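Local structure of centrosomal protein of 104 kDa (Homo sapiens, 5LPH) at residues Leu86-Leu90 / Tyr123-Leu129; Leu70-Met75 / Leu115-Ile119. The protein is required for ciliogenesis and for structural integrity at the ciliary tip, the chain described here being its tubulin-binding TOG domain, built from HEAT repeats. All coordinates share one frame; numbering follows the deposited sequence. Where two conformers were deposited one is given.

Both contacts are buried and both use helix 106-126, which meets helix 60-76 in interaction 2 and, further toward its C-terminal end, helix 83-100 in interaction 1. They form one continuous piece of the TOG-domain interior: T89 packs on L74, and the backbone N atoms of Y123 and I124 probably bond to the carbonyls of M118 and I119, so the two contacts share one run of helix. The chemistry changes with position. Interaction 2 joins two nearly parallel helices through aliphatic and selenomethionine side chains, without a hydrogen bond between them. Interaction 1, at the end of a helix, adds a tyrosine hydroxyl bonded to a backbone carbonyl, a histidine ring under a leucine methyl, and a Schellman motif.

Interaction 1. Residues Leu86-Leu90 / Tyr123-Leu129; sequences LKNTL and YIPKHKL
L86 lays its CD2 methyl squarely over one face of the H127 imidazole, 3.7 Å from the ring centroid and only 6° off the ring normal, a CH-pi contact. CG of K126 lies over the opposite face, which leaves the flat ring sandwiched between aliphatic groups. H127 ND1 is buried without a modelled partner. H127 CD2 in turn lies over a face of the Y123 ring, toward its rim. Y123 is long enough to bridge the two helices: with CG anti to the backbone N (chi1 -177°) the phenol extends to helix 83-100, where OH donates to L86 O at 2.8 Å. The hydroxyl approaches well to the side of the carbonyl (C=O...O angle 110°), and the same oxygen also accepts the helical bond from L90 N. A phenylalanine here would probably keep the ring packing but leave L86 O without its second donor and remove this hydrogen bond between the segments. Beside the ring, L90 CD1 packs 3.7 Å from I124 CG1. K128, at positive phi, then ends helix 106-126 in a Schellman motif, with L129 N bonded to I124 O at 3.1 Å; the turned chain brings L129 CD2 to 4.3 Å from L90 CD1. Helix 131-147 adjoins one flank through C137 on L90 and T134 on I124, while L74 of helix 60-76 packs against T89 and Y123.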
ATOM      1  N   LEU A  86      15.507  19.466   6.026  1.00 61.85           N
ATOM      2  CA  LEU A  86      14.559  18.962   5.030  1.00 59.90           C
ATOM      3  C   LEU A  86      14.158  17.513   5.291  1.00 60.18           C
ATOM      4  O   LEU A  86      12.983  17.171   5.150  1.00 60.13           O
ATOM      5  CB  LEU A  86      15.115  19.100   3.610  1.00 59.96           C
ATOM      6  CG  LEU A  86      15.288  20.536   3.114  1.00 60.72           C
ATOM      7  CD1 LEU A  86      16.190  20.572   1.888  1.00 61.26           C
ATOM      8  CD2 LEU A  86      13.943  21.178   2.813  1.00 61.32           C
ATOM      9  N   LYS A  87      15.124  16.677   5.680  1.00 59.10           N
ATOM     10  CA  LYS A  87      14.847  15.276   6.015  1.00 59.19           C
ATOM     11  C   LYS A  87      14.054  15.125   7.314  1.00 57.47           C
ATOM     12  O   LYS A  87      13.119  14.334   7.365  1.00 58.51           O
ATOM     13  CB  LYS A  87      16.136  14.456   6.099  1.00 61.59           C
ATOM     14  CG  LYS A  87      16.796  14.190   4.757  1.00 64.11           C
ATOM     15  CD  LYS A  87      18.134  13.490   4.937  1.00 66.26           C
ATOM     16  CE  LYS A  87      18.896  13.405   3.625  1.00 69.87           C
ATOM     17  NZ  LYS A  87      20.173  12.647   3.759  1.00 71.31           N
ATOM     18  N   ASN A  88      14.428  15.864   8.358  1.00 54.55           N
ATOM     19  CA  ASN A  88      13.678  15.840   9.625  1.00 53.46           C
ATOM     20  C   ASN A  88      12.216  16.236   9.427  1.00 49.38           C
ATOM     21  O   ASN A  88      11.311  15.586   9.951  1.00 43.35           O
ATOM     22  CB  ASN A  88      14.303  16.780  10.668  1.00 56.13           C
ATOM     23  CG  ASN A  88      15.622  16.271  11.210  1.00 57.72           C
ATOM     24  OD1 ASN A  88      15.895  15.070  11.195  1.00 61.48           O
ATOM     25  ND2 ASN A  88      16.450  17.189  11.697  1.00 58.43           N
ATOM     26  N   THR A  89      12.008  17.308   8.668  1.00 47.46           N
ATOM     27  CA  THR A  89      10.672  17.795   8.353  1.00 49.06           C
ATOM     28  C   THR A  89       9.859  16.757   7.565  1.00 48.01           C
ATOM     29  O   THR A  89       8.669  16.565   7.828  1.00 45.40           O
ATOM     30  CB  THR A  89      10.756  19.137   7.601  1.00 50.96           C
ATOM     31  OG1 THR A  89      11.373  20.110   8.451  1.00 53.99           O
ATOM     32  CG2 THR A  89       9.394  19.632   7.234  1.00 51.67           C
ATOM     33  N   LEU A  90      10.512  16.093   6.614  1.00 48.63           N
ATOM     34  CA  LEU A  90       9.903  14.993   5.870  1.00 46.44           C
ATOM     35  C   LEU A  90       9.500  13.839   6.786  1.00 45.81           C
ATOM     36  O   LEU A  90       8.388  13.326   6.660  1.00 45.65           O
ATOM     37  CB  LEU A  90      10.843  14.499   4.768  1.00 45.56           C
ATOM     38  CG  LEU A  90      10.338  13.359   3.873  1.00 45.63           C
ATOM     39  CD1 LEU A  90      10.858  13.528   2.456  1.00 47.09           C
ATOM     40  CD2 LEU A  90      10.727  11.985   4.404  1.00 45.83           C
ATOM     41  N   TYR A 123       8.128  17.498  -3.350  1.00 58.16           N
ATOM     42  CA  TYR A 123       9.118  17.904  -2.341  1.00 54.93           C
ATOM     43  C   TYR A 123      10.457  17.198  -2.524  1.00 55.12           C
ATOM     44  O   TYR A 123      11.501  17.847  -2.548  1.00 54.74           O
ATOM     45  CB  TYR A 123       8.560  17.609  -0.948  1.00 51.42           C
ATOM     46  CG  TYR A 123       9.401  18.017   0.251  1.00 49.53           C
ATOM     47  CD1 TYR A 123       9.296  19.295   0.806  1.00 48.47           C
ATOM     48  CD2 TYR A 123      10.241  17.099   0.880  1.00 48.18           C
ATOM     49  CE1 TYR A 123      10.030  19.655   1.930  1.00 47.21           C
ATOM     50  CE2 TYR A 123      10.976  17.450   2.001  1.00 48.63           C
ATOM     51  CZ  TYR A 123      10.869  18.727   2.523  1.00 47.72           C
ATOM     52  OH  TYR A 123      11.602  19.059   3.642  1.00 49.25           O
ATOM     53  N   ILE A 124      10.424  15.873  -2.630  1.00 56.98           N
ATOM     54  CA  ILE A 124      11.654  15.079  -2.781  1.00 58.58           C
ATOM     55  C   ILE A 124      12.473  15.465  -4.037  1.00 62.24           C
ATOM     56  O   ILE A 124      13.664  15.744  -3.910  1.00 63.89           O
ATOM     57  CB  ILE A 124      11.378  13.555  -2.684  1.00 56.20           C
ATOM     58  CG1 ILE A 124      11.155  13.180  -1.210  1.00 54.51           C
ATOM     59  CG2 ILE A 124      12.526  12.737  -3.277  1.00 55.69           C
ATOM     60  CD1 ILE A 124      10.627  11.775  -0.976  1.00 54.07           C
ATOM     61  N   PRO A 125      11.845  15.481  -5.236  1.00 66.26           N
ATOM     62  CA  PRO A 125      12.565  15.959  -6.437  1.00 67.30           C
ATOM     63  C   PRO A 125      12.976  17.444  -6.432  1.00 67.38           C
ATOM     64  O   PRO A 125      14.015  17.779  -7.002  1.00 69.09           O
ATOM     65  CB  PRO A 125      11.587  15.665  -7.589  1.00 66.77           C
ATOM     66  CG  PRO A 125      10.273  15.387  -6.949  1.00 67.32           C
ATOM     67  CD  PRO A 125      10.574  14.825  -5.595  1.00 66.16           C
ATOM     68  N   LYS A 126      12.186  18.312  -5.800  1.00 67.69           N
ATOM     69  CA  LYS A 126      12.539  19.738  -5.664  1.00 68.27           C
ATOM     70  C   LYS A 126      13.866  19.953  -4.933  1.00 68.82           C
ATOM     71  O   LYS A 126      14.680  20.769  -5.354  1.00 66.96           O
ATOM     72  CB  LYS A 126      11.423  20.507  -4.944  1.00 69.60           C
ATOM     73  CG  LYS A 126      11.731  21.962  -4.599  1.00 70.10           C
ATOM     74  CD  LYS A 126      10.455  22.790  -4.531  1.00 70.58           C
ATOM     75  CE  LYS A 126      10.718  24.243  -4.173  1.00 70.78           C
ATOM     76  NZ  LYS A 126      10.496  24.518  -2.729  1.00 70.51           N
ATOM     77  N   HIS A 127      14.070  19.213  -3.845  1.00 68.84           N
ATOM     78  CA  HIS A 127      15.267  19.352  -3.013  1.00 68.12           C
ATOM     79  C   HIS A 127      16.338  18.293  -3.308  1.00 69.35           C
ATOM     80  O   HIS A 127      17.329  18.202  -2.578  1.00 67.32           O
ATOM     81  CB  HIS A 127      14.871  19.324  -1.535  1.00 67.29           C
ATOM     82  CG  HIS A 127      13.941  20.427  -1.143  1.00 67.45           C
ATOM     83  ND1 HIS A 127      14.342  21.741  -1.056  1.00 67.44           N
ATOM     84  CD2 HIS A 127      12.627  20.412  -0.818  1.00 69.40           C
ATOM     85  CE1 HIS A 127      13.315  22.490  -0.694  1.00 68.59           C
ATOM     86  NE2 HIS A 127      12.262  21.708  -0.543  1.00 69.42           N
ATOM     87  N   LYS A 128      16.131  17.502  -4.368  1.00 69.77           N
ATOM     88  CA  LYS A 128      17.076  16.478  -4.821  1.00 70.32           C
ATOM     89  C   LYS A 128      17.478  15.513  -3.699  1.00 68.46           C
ATOM     90  O   LYS A 128      18.663  15.225  -3.504  1.00 66.15           O
ATOM     91  CB  LYS A 128      18.305  17.132  -5.459  1.00 73.20           C
ATOM     92  CG  LYS A 128      17.976  18.135  -6.560  1.00 77.52           C
ATOM     93  CD  LYS A 128      19.209  18.447  -7.411  1.00 81.71           C
ATOM     94  CE  LYS A 128      19.289  19.896  -7.904  1.00 84.05           C
ATOM     95  NZ  LYS A 128      18.923  20.059  -9.350  1.00 85.74           N
ATOM     96  N   LEU A 129      16.479  15.031  -2.961  1.00 65.85           N
ATOM     97  CA  LEU A 129      16.704  14.071  -1.878  1.00 64.53           C
ATOM     98  C   LEU A 129      16.821  12.671  -2.469  1.00 62.29           C
ATOM     99  O   LEU A 129      16.442  12.433  -3.617  1.00 58.45           O
ATOM    100  CB  LEU A 129      15.599  14.136  -0.804  1.00 66.45           C
ATOM    101  CG  LEU A 129      15.713  15.230   0.287  1.00 68.72           C
ATOM    102  CD1 LEU A 129      16.092  16.542  -0.367  1.00 69.14           C
ATOM    103  CD2 LEU A 129      14.535  15.433   1.247  1.00 69.74           C
TER

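Interaction 2. Residues Leu70-Met75 / Leu115-Ile119; sequences LSKKLM and LLKMI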
ATOM      1  N   LEU A  70       0.477  21.924   6.916  1.00 56.76           N
ATOM      2  CA  LEU A  70       1.751  21.232   6.747  1.00 57.34           C
ATOM      3  C   LEU A  70       2.130  21.141   5.266  1.00 59.87           C
ATOM      4  O   LEU A  70       3.294  21.318   4.905  1.00 57.62           O
ATOM      5  CB  LEU A  70       1.658  19.836   7.373  1.00 55.97           C
ATOM      6  CG  LEU A  70       2.931  19.032   7.611  1.00 56.58           C
ATOM      7  CD1 LEU A  70       3.985  19.839   8.358  1.00 56.64           C
ATOM      8  CD2 LEU A  70       2.582  17.772   8.387  1.00 56.92           C
ATOM      9  N   SER A  71       1.131  20.876   4.424  1.00 64.03           N
ATOM     10  CA  SER A  71       1.289  20.872   2.968  1.00 68.17           C
ATOM     11  C   SER A  71       1.849  22.203   2.444  1.00 69.83           C
ATOM     12  O   SER A  71       2.802  22.209   1.670  1.00 70.92           O
ATOM     13  CB  SER A  71      -0.049  20.536   2.294  1.00 69.68           C
ATOM     14  OG  SER A  71       0.082  20.395   0.895  1.00 75.23           O
ATOM     15  N   LYS A  72       1.256  23.317   2.879  1.00 72.01           N
ATOM     16  CA  LYS A  72       1.753  24.666   2.547  1.00 73.27           C
ATOM     17  C   LYS A  72       3.187  24.880   3.022  1.00 72.66           C
ATOM     18  O   LYS A  72       4.041  25.296   2.246  1.00 73.86           O
ATOM     19  CB  LYS A  72       0.866  25.761   3.160  1.00 75.79           C
ATOM     20  CG  LYS A  72      -0.354  26.146   2.339  1.00 79.46           C
ATOM     21  CD  LYS A  72      -1.232  27.126   3.109  1.00 82.39           C
ATOM     22  CE  LYS A  72      -2.330  27.728   2.245  1.00 83.93           C
ATOM     23  NZ  LYS A  72      -1.844  28.897   1.456  1.00 84.91           N
ATOM     24  N   LYS A  73       3.424  24.596   4.302  1.00 70.98           N
ATOM     25  CA  LYS A  73       4.736  24.752   4.943  1.00 69.78           C
ATOM     26  C   LYS A  73       5.865  24.005   4.231  1.00 70.54           C
ATOM     27  O   LYS A  73       6.954  24.553   4.067  1.00 70.09           O
ATOM     28  CB  LYS A  73       4.657  24.306   6.412  1.00 71.95           C
ATOM     29  CG  LYS A  73       5.986  24.234   7.153  1.00 74.66           C
ATOM     30  CD  LYS A  73       5.780  24.283   8.659  1.00 77.60           C
ATOM     31  CE  LYS A  73       6.982  23.750   9.423  1.00 79.24           C
ATOM     32  NZ  LYS A  73       6.739  23.785  10.891  1.00 80.01           N
ATOM     33  N   LEU A  74       5.608  22.764   3.819  1.00 69.57           N
ATOM     34  CA  LEU A  74       6.623  21.959   3.127  1.00 70.04           C
ATOM     35  C   LEU A  74       7.075  22.592   1.813  1.00 71.63           C
ATOM     36  O   LEU A  74       8.271  22.646   1.543  1.00 74.56           O
ATOM     37  CB  LEU A  74       6.136  20.523   2.870  1.00 68.92           C
ATOM     38  CG  LEU A  74       6.048  19.578   4.073  1.00 68.39           C
ATOM     39  CD1 LEU A  74       5.370  18.262   3.729  1.00 69.47           C
ATOM     40  CD2 LEU A  74       7.426  19.294   4.608  1.00 68.23           C
HETATM   41  N   MSE A  75       6.124  23.073   1.013  1.00 72.53           N
HETATM   42  CA  MSE A  75       6.435  23.654  -0.303  1.00 75.38           C
HETATM   43  C   MSE A  75       6.927  25.082  -0.278  1.00 76.51           C
HETATM   44  O   MSE A  75       7.441  25.562  -1.286  1.00 75.11           O
HETATM   45  CB  MSE A  75       5.226  23.536  -1.234  1.00 76.80           C
HETATM   46  CG  MSE A  75       4.902  22.079  -1.568  1.00 77.98           C
HETATM   47 SE   MSE A  75       6.445  21.038  -2.258  1.00 82.19          SE
HETATM   48  CE  MSE A  75       6.647  21.992  -3.971  1.00 80.45           C
ATOM     49  N   LEU A 115      -1.222  15.176   0.825  1.00 48.44           N
ATOM     50  CA  LEU A 115       0.067  15.495   1.442  1.00 48.50           C
ATOM     51  C   LEU A 115       1.138  14.458   1.069  1.00 47.90           C
ATOM     52  O   LEU A 115       2.258  14.819   0.722  1.00 48.06           O
ATOM     53  CB  LEU A 115      -0.082  15.577   2.969  1.00 47.96           C
ATOM     54  CG  LEU A 115       1.167  15.835   3.819  1.00 48.48           C
ATOM     55  CD1 LEU A 115       1.889  17.089   3.368  1.00 48.14           C
ATOM     56  CD2 LEU A 115       0.802  15.949   5.292  1.00 49.47           C
ATOM     57  N   LEU A 116       0.785  13.177   1.154  1.00 46.91           N
ATOM     58  CA  LEU A 116       1.715  12.088   0.846  1.00 44.88           C
ATOM     59  C   LEU A 116       2.185  12.168  -0.597  1.00 45.71           C
ATOM     60  O   LEU A 116       3.384  12.069  -0.860  1.00 45.88           O
ATOM     61  CB  LEU A 116       1.065  10.722   1.111  1.00 43.76           C
ATOM     62  CG  LEU A 116       1.940   9.472   0.965  1.00 43.09           C
ATOM     63  CD1 LEU A 116       3.260   9.589   1.713  1.00 41.32           C
ATOM     64  CD2 LEU A 116       1.174   8.242   1.432  1.00 42.98           C
ATOM     65  N   LYS A 117       1.244  12.369  -1.515  1.00 46.10           N
ATOM     66  CA  LYS A 117       1.567  12.527  -2.931  1.00 48.52           C
ATOM     67  C   LYS A 117       2.496  13.722  -3.188  1.00 50.50           C
ATOM     68  O   LYS A 117       3.439  13.613  -3.971  1.00 50.74           O
ATOM     69  CB  LYS A 117       0.295  12.633  -3.782  1.00 48.86           C
ATOM     70  CG  LYS A 117       0.563  12.935  -5.250  1.00 49.49           C
ATOM     71  CD  LYS A 117      -0.622  12.622  -6.142  1.00 51.61           C
ATOM     72  CE  LYS A 117      -0.341  13.079  -7.566  1.00 52.51           C
ATOM     73  NZ  LYS A 117      -1.511  12.882  -8.460  1.00 54.75           N
HETATM   74  N   MSE A 118       2.243  14.846  -2.522  1.00 54.18           N
HETATM   75  CA  MSE A 118       3.088  16.042  -2.671  0.50 53.90           C
HETATM   76  C   MSE A 118       4.494  15.777  -2.187  1.00 53.10           C
HETATM   77  O   MSE A 118       5.454  16.236  -2.795  1.00 50.91           O
HETATM   78  CB  MSE A 118       2.486  17.239  -1.927  0.50 55.43           C
HETATM   79  CG  MSE A 118       3.355  18.502  -2.040  0.50 56.68           C
HETATM   80 SE   MSE A 118       4.633  18.535  -0.533  0.50 59.01          SE
HETATM   81  CE  MSE A 118       3.202  19.011   0.718  0.50 58.15           C
ATOM     82  N   ILE A 119       4.634  15.054  -1.074  1.00 51.35           N
ATOM     83  CA  ILE A 119       5.958  14.735  -0.517  1.00 50.82           C
ATOM     84  C   ILE A 119       6.785  13.873  -1.485  1.00 51.45           C
ATOM     85  O   ILE A 119       7.951  14.173  -1.742  1.00 50.44           O
ATOM     86  CB  ILE A 119       5.858  14.045   0.871  1.00 49.68           C
ATOM     87  CG1 ILE A 119       5.350  15.038   1.921  1.00 50.93           C
ATOM     88  CG2 ILE A 119       7.213  13.510   1.324  1.00 49.88           C
ATOM     89  CD1 ILE A 119       4.787  14.387   3.165  1.00 51.09           C
TER
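Helices 60-76 and 106-126 run almost parallel here, their short axes inclined by 10° and 10.4 Å apart at closest approach. The backbones come nearest at S71 and L115, whose CA atoms are 5.7 Å apart, and the small serine suits this close approach. L115 CD1 lies against the backbone there, 3.9 Å from S71 CA. One turn on, L74 points into the interface, and its CD1 methyl packs against both L115 CD1 and I119 CG1, at 3.7 Å from each of those two atoms. Branched aliphatic chains fit this setting, where no hydrogen bond passes between the segments and the contact rests on shape. L70 extends the apolar seam through its CD2, which meets L115 CD2. M118, a selenomethionine like M75, was modelled in two conformers, so its contacts hold for one of them. In that conformer the flexible chain bends at chi2 (-90°) and chi3, carrying CE back toward L74 and to 3.4 Å from S71 O. The two selenomethionine chains then pass alongside each other, running opposite ways; the close approach of their selenium atoms depends on this conformer and is tentative. Helix 83-100, which lies between these two helices in sequence, packs on the seam, S93 touching L70 and L74, and V97 touching L115. C137 of helix 131-147 touches I119 from a further helix of the HEAT-repeat domain.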